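Local coordinates for protein Plm1 (Streptomyces sp. HK803, PDB 4HXY) that probably uses NADPH to reduce the beta-keto group of a polyketide intermediate in the first module of phoslactomycin biosynthesis, at residues V274-V279 and V318-I323. Sequence-based numbering, arbitrary orientation.
With NDP (NADPH dihydro-nicotinamide-adenine-dinucleotide phosphate), chain C.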
loop_
_atom_site.group_PDB
_atom_site.type_symbol
_atom_site.label_atom_id
_atom_site.label_comp_id
_atom_site.label_asym_id
_atom_site.label_seq_id
_atom_site.Cartn_x
_atom_site.Cartn_y
_atom_site.Cartn_z
ATOM N N VAL A 274 12.966 1.441 -10.745
ATOM C CA VAL A 274 11.616 1.978 -10.680
ATOM C C VAL A 274 10.695 0.773 -10.830
ATOM O O VAL A 274 10.736 0.084 -11.843
ATOM C CB VAL A 274 11.315 2.990 -11.783
ATOM C CG1 VAL A 274 9.849 3.469 -11.656
ATOM C CG2 VAL A 274 12.274 4.168 -11.677
ATOM N N HIS A 275 9.914 0.490 -9.795
ATOM C CA HIS A 275 9.103 -0.726 -9.770
ATOM C C HIS A 275 7.662 -0.388 -10.104
ATOM O O HIS A 275 6.910 0.056 -9.238
ATOM C CB HIS A 275 9.221 -1.389 -8.400
ATOM C CG HIS A 275 8.438 -2.653 -8.231
ATOM N ND1 HIS A 275 8.534 -3.721 -9.105
ATOM C CD2 HIS A 275 7.617 -3.054 -7.231
ATOM C CE1 HIS A 275 7.764 -4.705 -8.667
ATOM N NE2 HIS A 275 7.224 -4.344 -7.510
ATOM N N ALA A 276 7.289 -0.615 -11.362
ATOM C CA ALA A 276 5.926 -0.383 -11.838
ATOM C C ALA A 276 5.201 -1.668 -12.242
ATOM O O ALA A 276 4.058 -1.604 -12.709
ATOM C CB ALA A 276 5.928 0.606 -12.968
ATOM N N ALA A 277 5.814 -2.826 -12.029
ATOM C CA ALA A 277 5.132 -4.105 -12.264
ATOM C C ALA A 277 3.959 -4.272 -11.308
ATOM O O ALA A 277 4.065 -4.015 -10.108
ATOM C CB ALA A 277 6.096 -5.279 -12.107
ATOM N N GLY A 278 2.848 -4.764 -11.836
ATOM C CA GLY A 278 1.642 -4.938 -11.050
ATOM C C GLY A 278 0.444 -5.239 -11.925
ATOM O O GLY A 278 0.491 -5.101 -13.155
ATOM N N VAL A 279 -0.619 -5.673 -11.271
ATOM C CA VAL A 279 -1.895 -5.941 -11.922
ATOM C C VAL A 279 -2.991 -5.359 -11.061
ATOM O O VAL A 279 -2.796 -5.148 -9.857
ATOM C CB VAL A 279 -2.181 -7.444 -12.137
ATOM C CG1 VAL A 279 -1.056 -8.067 -13.006
ATOM C CG2 VAL A 279 -2.313 -8.184 -10.834
ATOM N N VAL A 318 12.508 3.153 -6.302
ATOM C CA VAL A 318 11.287 3.926 -6.467
ATOM C C VAL A 318 10.136 2.962 -6.679
ATOM O O VAL A 318 10.112 2.212 -7.653
ATOM C CB VAL A 318 11.378 4.896 -7.652
ATOM C CG1 VAL A 318 10.116 5.771 -7.762
ATOM C CG2 VAL A 318 12.622 5.796 -7.494
ATOM N N LEU A 319 9.192 2.991 -5.758
ATOM C CA LEU A 319 8.006 2.116 -5.840
ATOM C C LEU A 319 6.761 2.888 -6.288
ATOM O O LEU A 319 6.456 3.940 -5.750
ATOM C CB LEU A 319 7.772 1.459 -4.478
ATOM C CG LEU A 319 8.974 0.689 -3.920
ATOM C CD1 LEU A 319 8.683 0.131 -2.519
ATOM C CD2 LEU A 319 9.410 -0.425 -4.843
ATOM N N PHE A 320 6.063 2.376 -7.303
ATOM C CA PHE A 320 4.811 2.973 -7.742
ATOM C C PHE A 320 3.649 2.327 -7.005
ATOM O O PHE A 320 3.228 1.199 -7.311
ATOM C CB PHE A 320 4.659 2.835 -9.247
ATOM C CG PHE A 320 5.288 3.952 -10.032
ATOM C CD1 PHE A 320 6.390 4.648 -9.568
ATOM C CD2 PHE A 320 4.722 4.339 -11.233
ATOM C CE1 PHE A 320 6.941 5.705 -10.295
ATOM C CE2 PHE A 320 5.255 5.404 -11.968
ATOM C CZ PHE A 320 6.376 6.075 -11.508
ATOM N N SER A 321 3.173 3.040 -5.990
ATOM C CA SER A 321 2.050 2.630 -5.210
ATOM C C SER A 321 0.780 3.355 -5.679
ATOM O O SER A 321 0.767 3.950 -6.750
ATOM C CB SER A 321 2.366 2.873 -3.727
ATOM O OG SER A 321 1.350 2.369 -2.892
ATOM N N SER A 322 -0.269 3.311 -4.876
ATOM C CA SER A 322 -1.588 3.810 -5.274
ATOM C C SER A 322 -2.339 4.345 -4.075
ATOM O O SER A 322 -2.160 3.831 -2.961
ATOM C CB SER A 322 -2.431 2.687 -5.874
ATOM O OG SER A 322 -3.762 3.138 -6.137
ATOM N N ILE A 323 -3.200 5.339 -4.322
ATOM C CA ILE A 323 -4.228 5.766 -3.337
ATOM C C ILE A 323 -5.042 4.582 -2.795
ATOM O O ILE A 323 -5.553 4.628 -1.686
ATOM C CB ILE A 323 -5.153 6.842 -3.919
ATOM C CG1 ILE A 323 -5.742 6.400 -5.266
ATOM C CG2 ILE A 323 -4.362 8.157 -4.037
ATOM C CD1 ILE A 323 -6.882 7.277 -5.778
HETATM P PA NDP C . 0.135 -1.536 -16.976
HETATM O O1A NDP C . 0.143 -0.792 -18.269
HETATM O O2A NDP C . -0.716 -2.765 -16.865
HETATM O O5B NDP C . 1.634 -1.929 -16.592
HETATM C C5B NDP C . 1.884 -2.975 -15.676
HETATM C C4B NDP C . 3.144 -3.673 -16.097
HETATM O O4B NDP C . 3.467 -4.697 -15.178
HETATM C C3B NDP C . 3.025 -4.356 -17.439
HETATM O O3B NDP C . 4.171 -3.971 -18.224
HETATM C C2B NDP C . 3.057 -5.837 -17.138
HETATM O O2B NDP C . 3.638 -6.431 -18.281
HETATM C C1B NDP C . 3.922 -5.834 -15.881
HETATM N N9A NDP C . 3.862 -7.027 -15.047
HETATM C C8A NDP C . 2.761 -7.591 -14.439
HETATM N N7A NDP C . 3.150 -8.702 -13.776
HETATM C C5A NDP C . 4.506 -8.844 -13.933
HETATM C C6A NDP C . 5.432 -9.768 -13.479
HETATM N N6A NDP C . 5.135 -10.811 -12.711
HETATM N N1A NDP C . 6.753 -9.607 -13.858
HETATM C C2A NDP C . 7.147 -8.528 -14.640
HETATM N N3A NDP C . 6.240 -7.609 -15.101
HETATM C C4A NDP C . 4.942 -7.779 -14.733
HETATM O O3 NDP C . -0.305 -0.576 -15.761
HETATM P PN NDP C . 0.124 0.926 -15.488
HETATM O O1N NDP C . -1.130 1.709 -15.402
HETATM O O2N NDP C . 1.208 1.413 -16.362
HETATM O O5D NDP C . 0.601 0.886 -13.963
HETATM C C5D NDP C . 1.908 0.517 -13.607
HETATM C C4D NDP C . 2.040 0.629 -12.097
HETATM O O4D NDP C . 1.546 1.878 -11.645
HETATM C C3D NDP C . 1.238 -0.429 -11.376
HETATM O O3D NDP C . 2.029 -1.011 -10.384
HETATM C C2D NDP C . 0.087 0.320 -10.738
HETATM O O2D NDP C . -0.385 -0.286 -9.552
HETATM C C1D NDP C . 0.676 1.702 -10.546
HETATM N N1N NDP C . -0.354 2.750 -10.579
HETATM C C2N NDP C . -0.975 3.083 -11.749
HETATM C C3N NDP C . -2.064 3.956 -11.788
HETATM C C7N NDP C . -2.684 4.374 -13.064
HETATM O O7N NDP C . -3.598 5.401 -12.976
HETATM N N7N NDP C . -2.460 3.813 -14.243
HETATM C C4N NDP C . -2.342 4.786 -10.564
HETATM C C5N NDP C . -1.599 4.351 -9.345
HETATM C C6N NDP C . -0.629 3.378 -9.402
HETATM P P2B NDP C . 3.583 -8.001 -18.580
HETATM O O1X NDP C . 4.166 -8.137 -19.968
HETATM O O2X NDP C . 2.139 -8.517 -18.519
HETATM O O3X NDP C . 4.357 -8.741 -17.568
#
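His275 and Phe320 tie two parallel strands together just before they part around NADPH. Of the two backbone hydrogen bonds, His275 N to Val318 O is short, 2.8 Å, and nearly straight. Phe320 N to His275 O is longer, 3.1 Å, and its donor is tilted out of the carbonyl plane. Val318 O also receives a CA-H contact from Val274.

Side chains meet on both faces. On one, Val274 and Val318 lie side by side, while Phe320, its CG anti to the carbonyl carbon (chi1 -87°), sets CE1 3.9 Å from Val274 CG1 and reaches the CB of Ala276 with CD2. On the other, Leu319 CD2 packs obliquely against His275, 3.7 Å from its CB. Both imidazole nitrogens are bonded, ND1 to Thr193 and NE2 to the carbonyl of Lys300, which fixes the ring's rotation.

Beyond the pairing the ends diverge in the usual Rossmann-fold arrangement, a cofactor crevice opening at the C-terminal ends of parallel strands. NADPH enters it: ribose O3D donates to Ala276 O (3.1 Å), O4D lies at the Phe320 ring edge, and Ser322 CB comes 3.9 Å from nicotinamide C5N.

Strands 189-193 and 357-361 flank the pair; helices 290-310 and 333-351 cover the His275 face, and Trp361, at the end of strand 357-361, meets the Phe320 ring edge-to-face.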